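PDB 3KG7: CurH from Lyngbya majuscula, which contributes the dehydratase domain of a curacin polyketide synthase module, which probably eliminates water from a beta-hydroxyacyl intermediate to leave a double bond. Local coordinates for residues C[67-72]-C[123-128]; C[88-93]-C[103-108]; C[228-233]-C[280-285]. All blocks are in the same frame, centred on the assembly; numbering follows the deposited sequence.

Contact 1 (C[67-72]-C[123-128]); sequences AVEDIN and SVSENP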
loop_
_atom_site.group_PDB
_atom_site.type_symbol
_atom_site.label_atom_id
_atom_site.label_comp_id
_atom_site.label_asym_id
_atom_site.label_seq_id
_atom_site.Cartn_x
_atom_site.Cartn_y
_atom_site.Cartn_z
ATOM N N ALA C 67 -0.917 -24.299 -1.430
ATOM C CA ALA C 67 -1.512 -24.738 -2.677
ATOM C C ALA C 67 -2.090 -23.524 -3.383
ATOM O O ALA C 67 -2.751 -22.693 -2.765
ATOM C CB ALA C 67 -2.592 -25.755 -2.405
ATOM N N VAL C 68 -1.819 -23.403 -4.676
ATOM C CA VAL C 68 -2.299 -22.253 -5.447
ATOM C C VAL C 68 -3.146 -22.742 -6.597
ATOM O O VAL C 68 -2.718 -23.603 -7.365
ATOM C CB VAL C 68 -1.150 -21.376 -5.970
ATOM C CG1 VAL C 68 -1.699 -20.070 -6.495
ATOM C CG2 VAL C 68 -0.148 -21.085 -4.855
ATOM N N GLU C 69 -4.356 -22.211 -6.709
ATOM C CA GLU C 69 -5.297 -22.725 -7.698
ATOM C C GLU C 69 -5.875 -21.653 -8.615
ATOM O O GLU C 69 -5.800 -20.462 -8.314
ATOM C CB GLU C 69 -6.397 -23.569 -7.033
ATOM C CG GLU C 69 -7.016 -22.973 -5.780
ATOM C CD GLU C 69 -7.693 -24.025 -4.908
ATOM O OE1 GLU C 69 -8.834 -23.783 -4.453
ATOM O OE2 GLU C 69 -7.088 -25.098 -4.675
ATOM N N ASP C 70 -6.439 -22.102 -9.738
ATOM C CA ASP C 70 -7.016 -21.233 -10.783
ATOM C C ASP C 70 -6.079 -20.093 -11.179
ATOM O O ASP C 70 -6.420 -18.909 -11.056
ATOM C CB ASP C 70 -8.383 -20.691 -10.364
ATOM C CG ASP C 70 -9.343 -21.791 -9.964
ATOM O OD1 ASP C 70 -9.292 -22.238 -8.794
ATOM O OD2 ASP C 70 -10.152 -22.203 -10.826
ATOM N N ILE C 71 -4.893 -20.474 -11.641
ATOM C CA ILE C 71 -3.863 -19.527 -12.033
ATOM C C ILE C 71 -4.063 -19.164 -13.492
ATOM O O ILE C 71 -4.194 -20.048 -14.340
ATOM C CB ILE C 71 -2.442 -20.111 -11.835
ATOM C CG1 ILE C 71 -2.228 -20.540 -10.374
ATOM C CG2 ILE C 71 -1.381 -19.086 -12.259
ATOM C CD1 ILE C 71 -1.153 -21.602 -10.182
ATOM N N ASN C 72 -4.116 -17.863 -13.772
ATOM C CA ASN C 72 -4.173 -17.370 -15.152
ATOM C C ASN C 72 -3.110 -16.322 -15.446
ATOM O O ASN C 72 -2.800 -15.464 -14.603
ATOM C CB ASN C 72 -5.543 -16.786 -15.486
ATOM C CG ASN C 72 -6.681 -17.694 -15.081
ATOM O OD1 ASN C 72 -6.952 -17.868 -13.885
ATOM N ND2 ASN C 72 -7.367 -18.264 -16.069
ATOM N N SER C 123 -5.688 -17.948 -6.861
ATOM C CA SER C 123 -6.167 -18.071 -5.495
ATOM C C SER C 123 -5.237 -18.964 -4.704
ATOM O O SER C 123 -4.835 -20.041 -5.171
ATOM C CB SER C 123 -7.579 -18.653 -5.455
ATOM O OG SER C 123 -8.570 -17.649 -5.635
ATOM N N VAL C 124 -4.879 -18.499 -3.512
ATOM C CA VAL C 124 -4.238 -19.344 -2.522
ATOM C C VAL C 124 -5.349 -20.194 -1.910
ATOM O O VAL C 124 -6.349 -19.656 -1.434
ATOM C CB VAL C 124 -3.553 -18.484 -1.449
ATOM C CG1 VAL C 124 -2.784 -19.350 -0.450
ATOM C CG2 VAL C 124 -2.623 -17.492 -2.109
ATOM N N SER C 125 -5.195 -21.513 -1.953
ATOM C CA SER C 125 -6.171 -22.421 -1.356
ATOM C C SER C 125 -6.235 -22.223 0.164
ATOM O O SER C 125 -5.225 -21.893 0.784
ATOM C CB SER C 125 -5.812 -23.869 -1.692
ATOM O OG SER C 125 -6.834 -24.770 -1.284
ATOM N N GLU C 126 -7.415 -22.399 0.760
ATOM C CA GLU C 126 -7.539 -22.328 2.222
ATOM C C GLU C 126 -7.055 -23.623 2.853
ATOM O O GLU C 126 -6.904 -23.715 4.075
ATOM C CB GLU C 126 -8.973 -22.017 2.666
ATOM C CG GLU C 126 -9.961 -23.180 2.573
ATOM C CD GLU C 126 -10.607 -23.319 1.202
ATOM O OE1 GLU C 126 -10.379 -22.443 0.337
ATOM O OE2 GLU C 126 -11.347 -24.309 0.992
ATOM N N ASN C 127 -6.814 -24.620 2.004
ATOM C CA ASN C 127 -6.380 -25.929 2.455
ATOM C C ASN C 127 -4.955 -26.244 2.072
ATOM O O ASN C 127 -4.647 -26.370 0.886
ATOM C CB ASN C 127 -7.299 -27.027 1.913
ATOM C CG ASN C 127 -8.511 -27.234 2.771
ATOM O OD1 ASN C 127 -8.401 -27.701 3.906
ATOM N ND2 ASN C 127 -9.681 -26.883 2.241
ATOM N N PRO C 128 -4.080 -26.391 3.079
ATOM C CA PRO C 128 -2.765 -26.973 2.860
ATOM C C PRO C 128 -2.904 -28.250 2.035
ATOM O O PRO C 128 -3.805 -29.046 2.296
ATOM C CB PRO C 128 -2.297 -27.322 4.282
ATOM C CG PRO C 128 -3.505 -27.098 5.179
ATOM C CD PRO C 128 -4.277 -26.033 4.490
#

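Contact 2 (C[88-93]-C[103-108]); sequences TQLMLH and VEVFSR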
loop_
_atom_site.group_PDB
_atom_site.type_symbol
_atom_site.label_atom_id
_atom_site.label_comp_id
_atom_site.label_asym_id
_atom_site.label_seq_id
_atom_site.Cartn_x
_atom_site.Cartn_y
_atom_site.Cartn_z
ATOM N N THR C 88 5.817 -2.589 -10.368
ATOM C CA THR C 88 5.068 -3.834 -10.246
ATOM C C THR C 88 4.389 -3.967 -8.881
ATOM O O THR C 88 4.945 -3.556 -7.871
ATOM C CB THR C 88 6.004 -5.023 -10.510
ATOM O OG1 THR C 88 6.813 -4.735 -11.662
ATOM C CG2 THR C 88 5.220 -6.295 -10.759
ATOM N N GLN C 89 3.184 -4.528 -8.862
ATOM C CA GLN C 89 2.424 -4.684 -7.626
ATOM C C GLN C 89 1.752 -6.042 -7.582
ATOM O O GLN C 89 0.989 -6.388 -8.487
ATOM C CB GLN C 89 1.371 -3.583 -7.490
ATOM C CG GLN C 89 1.943 -2.217 -7.149
ATOM C CD GLN C 89 0.895 -1.220 -6.700
ATOM O OE1 GLN C 89 -0.283 -1.547 -6.586
ATOM N NE2 GLN C 89 1.320 0.012 -6.445
ATOM N N LEU C 90 2.060 -6.817 -6.542
ATOM C CA LEU C 90 1.359 -8.068 -6.276
ATOM C C LEU C 90 0.399 -7.797 -5.129
ATOM O O LEU C 90 0.825 -7.397 -4.040
ATOM C CB LEU C 90 2.342 -9.179 -5.914
ATOM C CG LEU C 90 1.767 -10.579 -5.677
ATOM C CD1 LEU C 90 2.803 -11.655 -5.984
ATOM C CD2 LEU C 90 1.236 -10.739 -4.250
HETATM N N MSE C 91 -0.889 -7.996 -5.381
HETATM C CA MSE C 91 -1.921 -7.694 -4.405
HETATM C C MSE C 91 -2.493 -8.991 -3.822
HETATM O O MSE C 91 -3.045 -9.832 -4.543
HETATM C CB MSE C 91 -2.992 -6.817 -5.063
HETATM C CG MSE C 91 -4.223 -6.493 -4.215
HETATM SE SE MSE C 91 -3.931 -5.191 -2.770
HETATM C CE MSE C 91 -5.473 -4.036 -3.138
ATOM N N LEU C 92 -2.324 -9.159 -2.516
ATOM C CA LEU C 92 -2.802 -10.344 -1.813
ATOM C C LEU C 92 -4.036 -9.959 -1.027
ATOM O O LEU C 92 -3.953 -9.238 -0.029
ATOM C CB LEU C 92 -1.712 -10.891 -0.892
ATOM C CG LEU C 92 -2.007 -11.988 0.127
ATOM C CD1 LEU C 92 -2.197 -13.307 -0.576
ATOM C CD2 LEU C 92 -0.865 -12.083 1.110
ATOM N N HIS C 93 -5.187 -10.428 -1.485
ATOM C CA HIS C 93 -6.437 -9.998 -0.883
ATOM C C HIS C 93 -6.682 -10.624 0.469
ATOM O O HIS C 93 -6.079 -11.641 0.823
ATOM C CB HIS C 93 -7.609 -10.234 -1.824
ATOM C CG HIS C 93 -7.561 -9.381 -3.042
ATOM N ND1 HIS C 93 -6.926 -9.776 -4.199
ATOM C CD2 HIS C 93 -8.045 -8.142 -3.282
ATOM C CE1 HIS C 93 -7.036 -8.823 -5.108
ATOM N NE2 HIS C 93 -7.708 -7.819 -4.577
ATOM N N VAL C 103 -5.151 -13.366 -5.432
ATOM C CA VAL C 103 -3.881 -12.697 -5.707
ATOM C C VAL C 103 -3.908 -12.167 -7.130
ATOM O O VAL C 103 -4.360 -12.857 -8.048
ATOM C CB VAL C 103 -2.677 -13.663 -5.550
ATOM C CG1 VAL C 103 -1.363 -12.975 -5.932
ATOM C CG2 VAL C 103 -2.593 -14.226 -4.122
ATOM N N GLU C 104 -3.445 -10.936 -7.316
ATOM C CA GLU C 104 -3.324 -10.393 -8.667
ATOM C C GLU C 104 -2.043 -9.582 -8.819
ATOM O O GLU C 104 -1.615 -8.919 -7.878
ATOM C CB GLU C 104 -4.577 -9.607 -9.068
ATOM C CG GLU C 104 -5.026 -8.578 -8.049
ATOM C CD GLU C 104 -6.430 -8.039 -8.309
ATOM O OE1 GLU C 104 -7.221 -8.695 -9.022
ATOM O OE2 GLU C 104 -6.742 -6.947 -7.783
ATOM N N VAL C 105 -1.425 -9.681 -9.995
ATOM C CA VAL C 105 -0.169 -8.993 -10.289
ATOM C C VAL C 105 -0.372 -7.993 -11.419
ATOM O O VAL C 105 -0.791 -8.360 -12.520
ATOM C CB VAL C 105 0.953 -9.987 -10.677
ATOM C CG1 VAL C 105 2.208 -9.240 -11.164
ATOM C CG2 VAL C 105 1.282 -10.935 -9.504
ATOM N N PHE C 106 -0.076 -6.730 -11.129
ATOM C CA PHE C 106 -0.186 -5.632 -12.088
ATOM C C PHE C 106 1.170 -4.960 -12.263
ATOM O O PHE C 106 1.995 -4.982 -11.344
ATOM C CB PHE C 106 -1.171 -4.576 -11.570
ATOM C CG PHE C 106 -2.616 -4.990 -11.628
ATOM C CD1 PHE C 106 -3.459 -4.472 -12.607
ATOM C CD2 PHE C 106 -3.147 -5.874 -10.692
ATOM C CE1 PHE C 106 -4.811 -4.844 -12.666
ATOM C CE2 PHE C 106 -4.496 -6.256 -10.745
ATOM C CZ PHE C 106 -5.325 -5.739 -11.728
ATOM N N SER C 107 1.397 -4.365 -13.433
ATOM C CA SER C 107 2.514 -3.444 -13.613
ATOM C C SER C 107 2.156 -2.329 -14.575
ATOM O O SER C 107 1.220 -2.462 -15.358
ATOM C CB SER C 107 3.787 -4.164 -14.061
ATOM O OG SER C 107 3.681 -4.633 -15.385
ATOM N N ARG C 108 2.882 -1.217 -14.470
ATOM C CA ARG C 108 2.813 -0.116 -15.425
ATOM C C ARG C 108 4.233 0.411 -15.630
ATOM O O ARG C 108 5.104 0.206 -14.777
ATOM C CB ARG C 108 1.864 0.987 -14.931
ATOM C CG ARG C 108 2.449 1.925 -13.873
ATOM C CD ARG C 108 1.439 2.939 -13.318
ATOM N NE ARG C 108 1.911 3.506 -12.049
ATOM C CZ ARG C 108 1.279 4.441 -11.333
ATOM N NH1 ARG C 108 0.126 4.953 -11.740
ATOM N NH2 ARG C 108 1.809 4.870 -10.197
#

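Contact 3 (C[228-233]-C[280-285]); sequences PWRVKE and GFTVKR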
loop_
_atom_site.group_PDB
_atom_site.type_symbol
_atom_site.label_atom_id
_atom_site.label_comp_id
_atom_site.label_asym_id
_atom_site.label_seq_id
_atom_site.Cartn_x
_atom_site.Cartn_y
_atom_site.Cartn_z
ATOM N N PRO C 228 2.690 -19.935 -21.687
ATOM C CA PRO C 228 1.870 -20.379 -20.567
ATOM C C PRO C 228 0.605 -19.534 -20.454
ATOM O O PRO C 228 0.667 -18.310 -20.534
ATOM C CB PRO C 228 2.782 -20.156 -19.359
ATOM C CG PRO C 228 4.158 -20.307 -19.906
ATOM C CD PRO C 228 4.099 -19.735 -21.295
ATOM N N TRP C 229 -0.534 -20.195 -20.281
ATOM C CA TRP C 229 -1.824 -19.515 -20.316
ATOM C C TRP C 229 -2.637 -19.683 -19.030
ATOM O O TRP C 229 -3.281 -18.740 -18.560
ATOM C CB TRP C 229 -2.624 -19.977 -21.536
ATOM C CG TRP C 229 -3.986 -19.360 -21.642
ATOM C CD1 TRP C 229 -4.299 -18.030 -21.546
ATOM C CD2 TRP C 229 -5.221 -20.047 -21.880
ATOM N NE1 TRP C 229 -5.653 -17.851 -21.700
ATOM C CE2 TRP C 229 -6.243 -19.071 -21.907
ATOM C CE3 TRP C 229 -5.565 -21.394 -22.067
ATOM C CZ2 TRP C 229 -7.590 -19.400 -22.117
ATOM C CZ3 TRP C 229 -6.906 -21.720 -22.273
ATOM C CH2 TRP C 229 -7.899 -20.725 -22.299
ATOM N N ARG C 230 -2.627 -20.893 -18.483
ATOM C CA ARG C 230 -3.234 -21.154 -17.183
ATOM C C ARG C 230 -2.685 -22.424 -16.542
ATOM O O ARG C 230 -2.162 -23.310 -17.229
ATOM C CB ARG C 230 -4.773 -21.181 -17.264
ATOM C CG ARG C 230 -5.387 -22.416 -17.902
ATOM C CD ARG C 230 -6.911 -22.380 -17.811
ATOM N NE ARG C 230 -7.531 -23.234 -18.831
ATOM C CZ ARG C 230 -8.837 -23.304 -19.087
ATOM N NH1 ARG C 230 -9.715 -22.575 -18.404
ATOM N NH2 ARG C 230 -9.271 -24.114 -20.039
ATOM N N VAL C 231 -2.792 -22.481 -15.216
ATOM C CA VAL C 231 -2.394 -23.638 -14.419
ATOM C C VAL C 231 -3.532 -23.952 -13.455
ATOM O O VAL C 231 -3.951 -23.084 -12.689
ATOM C CB VAL C 231 -1.100 -23.360 -13.608
ATOM C CG1 VAL C 231 -0.753 -24.546 -12.704
ATOM C CG2 VAL C 231 0.061 -23.045 -14.533
ATOM N N LYS C 232 -4.035 -25.180 -13.499
ATOM C CA LYS C 232 -5.135 -25.585 -12.632
ATOM C C LYS C 232 -4.737 -25.493 -11.163
ATOM O O LYS C 232 -5.376 -24.783 -10.394
ATOM C CB LYS C 232 -5.602 -26.998 -12.993
ATOM C CG LYS C 232 -6.583 -27.634 -12.005
ATOM C CD LYS C 232 -8.029 -27.193 -12.228
ATOM C CE LYS C 232 -8.929 -27.782 -11.151
ATOM N NZ LYS C 232 -10.361 -27.695 -11.526
ATOM N N GLU C 233 -3.672 -26.198 -10.789
ATOM C CA GLU C 233 -3.207 -26.222 -9.403
ATOM C C GLU C 233 -1.692 -26.348 -9.338
ATOM O O GLU C 233 -1.069 -26.975 -10.200
ATOM C CB GLU C 233 -3.891 -27.353 -8.609
ATOM C CG GLU C 233 -3.345 -27.577 -7.191
ATOM C CD GLU C 233 -4.435 -27.645 -6.118
ATOM O OE1 GLU C 233 -5.516 -27.047 -6.321
ATOM O OE2 GLU C 233 -4.205 -28.276 -5.058
ATOM N N GLY C 280 -2.251 -29.342 -14.737
ATOM C CA GLY C 280 -2.932 -28.625 -15.805
ATOM C C GLY C 280 -2.158 -27.444 -16.352
ATOM O O GLY C 280 -2.758 -26.440 -16.736
ATOM N N PHE C 281 -0.828 -27.571 -16.385
ATOM C CA PHE C 281 0.047 -26.544 -16.956
ATOM C C PHE C 281 -0.240 -26.386 -18.444
ATOM O O PHE C 281 0.133 -27.241 -19.253
ATOM C CB PHE C 281 1.531 -26.880 -16.724
ATOM C CG PHE C 281 2.484 -25.813 -17.218
ATOM C CD1 PHE C 281 3.206 -25.993 -18.397
ATOM C CD2 PHE C 281 2.659 -24.623 -16.506
ATOM C CE1 PHE C 281 4.090 -24.997 -18.862
ATOM C CE2 PHE C 281 3.544 -23.629 -16.964
ATOM C CZ PHE C 281 4.258 -23.820 -18.142
ATOM N N THR C 282 -0.903 -25.289 -18.799
ATOM C CA THR C 282 -1.388 -25.101 -20.161
ATOM C C THR C 282 -0.615 -24.017 -20.918
ATOM O O THR C 282 -0.453 -22.892 -20.432
ATOM C CB THR C 282 -2.898 -24.788 -20.167
ATOM O OG1 THR C 282 -3.588 -25.726 -19.329
ATOM C CG2 THR C 282 -3.458 -24.871 -21.578
ATOM N N VAL C 283 -0.128 -24.373 -22.103
ATOM C CA VAL C 283 0.497 -23.406 -22.997
ATOM C C VAL C 283 -0.414 -23.145 -24.196
ATOM O O VAL C 283 -1.188 -24.012 -24.594
ATOM C CB VAL C 283 1.910 -23.854 -23.463
ATOM C CG1 VAL C 283 2.888 -23.851 -22.286
ATOM C CG2 VAL C 283 1.865 -25.231 -24.134
ATOM N N LYS C 284 -0.337 -21.941 -24.749
ATOM C CA LYS C 284 -1.100 -21.602 -25.947
ATOM C C LYS C 284 -0.222 -20.823 -26.924
ATOM O O LYS C 284 0.653 -20.053 -26.511
ATOM C CB LYS C 284 -2.360 -20.806 -25.587
ATOM C CG LYS C 284 -3.364 -20.650 -26.732
ATOM C CD LYS C 284 -4.556 -19.784 -26.339
ATOM C CE LYS C 284 -4.209 -18.300 -26.348
ATOM N NZ LYS C 284 -5.410 -17.446 -26.145
ATOM N N ARG C 285 -0.455 -21.036 -28.218
ATOM C CA ARG C 285 0.280 -20.335 -29.269
ATOM C C ARG C 285 0.117 -18.817 -29.138
ATOM O O ARG C 285 -0.999 -18.309 -28.995
ATOM C CB ARG C 285 -0.189 -20.804 -30.648
ATOM C CG ARG C 285 0.016 -22.290 -30.912
ATOM C CD ARG C 285 1.384 -22.598 -31.527
ATOM N NE ARG C 285 1.507 -22.116 -32.907
ATOM C CZ ARG C 285 2.311 -22.643 -33.831
ATOM N NH1 ARG C 285 3.070 -23.695 -33.551
ATOM N NH2 ARG C 285 2.347 -22.119 -35.047
#

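Contact 1 (C[67-72]-C[123-128])
The carbonyl oxygen of Ser123 is gripped twice from the neighbouring strand. The main hold is the amide of Glu69, whose N lies 2.7 Å from Ser123 O, nearly along the C=O axis, with an N-H...O angle of 170°. The second is a CA-H...O contact from Val68 CA, 3.4 Å from the same Ser123 O. Ser123 N returns a bond to Glu69 O at 2.9 Å, so Glu69 and Ser123 form a hydrogen-bonded antiparallel pair. Just beyond the end of the strand, Ser125 N still donates to Ala67 O over 2.8 Å, from above the carbonyl plane.

Ser125 also opens an ST turn, in which its OG, anti to its own backbone N, accepts from Asn127 N. Ala67 CB rests 3.8 Å from Ser125 CB beside this turn. Glu69 leaves its backbone by the crowded rotamer (chi1 45°) and then runs extended, so its carboxylate reaches past Ser123 to Ser125. There OE2 meets Ser125 OG at 3.4 Å, a weak bond at best; the firmer partner is Lys100, which salt-bridges Glu69 OE1. Glu233 brings a like charge close to OE2, and Lys100 would be expected to offset part of the repulsion.

Val68 and Val124, a non-hydrogen-bonded pair, point to the other face, where Val68 packs on Leu59 and Val124 on Thr58 and Val62 of helix 52-62. A curved antiparallel sheet wrapped around such a helix is the signature of the hotdog fold, here the N-terminal half of the double hotdog.

Contact 2 (C[88-93]-C[103-108])
Val103, Glu104 and Thr88 lose the most surface where these two strands pair, and between them they describe both faces of the hairpin. Val103 straddles two leucines: CG1, anti to the backbone N, meets Leu90 CD2 diagonally at 3.8 Å, while CG2 reaches CD1 of Leu92, its partner in a non-hydrogen-bonded pair, at 3.7 Å. Leu90 also crosses Val105 CG2 obliquely, and helix 52-62 packs over this apolar face through Met57, Thr58 and Tyr54. Thr88 lies on the same face at the far end, its methyl CG2 standing 4.2 Å from Val105 CG1 and its OG1 hydrogen-bonded to Arg86 O.

Glu104 faces the other way. Its CG takes the crowded position between backbone N and carbonyl carbon (chi1 50°), and the extended chain carries the carboxylate to the edge of the His93 ring, with Glu104 OE2 3.3 Å from His93 CE1. The two planes stand 78° apart. So close a carboxylate would tend to stabilise a protonated imidazole. Selenomethionine Met91 places CG over one face of that ring, toward its rim, and its CB is 4.0 Å from Glu104 CG.

Four backbone bonds join the hydrogen-bonded pairs Gln89-Phe106 and Met91-Glu104; the straightest, Met91 N to Glu104 O, measures 2.8 Å at 177°. On the Glu104 face the second subunit docks: the Gln89 amide hydrogen-bonds through NE2 to Glu17 O and through OE1 to Ala19 N of that subunit, and Phe106 packs on its Ala19. An antiparallel hairpin with one face on the central helix and the other at a dimer interface thus builds this flank of the hotdog fold.

Contact 3 (C[228-233]-C[280-285])
A classic beta bulge interrupts the pairing: Trp229 and Arg230 both stand opposite Thr282, shifting the register by one residue. Thr282 serves the two in turn, its O accepting from Trp229 N at 2.7 Å and its N donating to Arg230 O at 2.8 Å, almost exactly along that carbonyl axis. With CG anti to the backbone N (chi1 178°), the Trp229 indole is held between charged chains. Lys284 NZ lies over one face, 4.7 Å from the centroid of the five-membered ring, a cation-pi contact; Arg230 CG lies over the opposite face, near the rim. Thr282 CG2 abuts the edge at Trp229 CE3.

These strands belong to the C-terminal hotdog of the double hotdog fold, whose sheet continues through strand 260-268 on the far side of 280-285. There Gly280, with a positive phi of 67°, and Phe281 face Tyr263 in a G1 bulge. Thr282 OG1 donates back to Gly280 O over 2.8 Å, from well above the carbonyl plane. On the other face of the sheet the Phe281 ring touches Val231 CG2 through CD2 at 3.6 Å and Pro228 CG through CZ at 3.9 Å, while Tyr263 meets it edge-to-face.

Following the chain from the N terminus, strand 66-73 comes after helix 52-62 and is followed by the hairpin of contact 2, a short loop closed by 88-93 and 103-108. Strand 117-124 follows and returns to 67-72, so contact 1 closes a longer loop with contact 2 nested inside it; Val124 CG2 and Val103 CG2 meet where the two adjoin. Contact 3 comes later, in series, when 280-285 returns to 228-233 within the second hotdog. Strand 66-73 is the seam: on one side it pairs through contact 1, on the other with strand 225-236, where Ile71 O lies 2.9 Å from Val231 N. Contacts 2 and 3 do not touch, their nearest atoms about 11 Å apart.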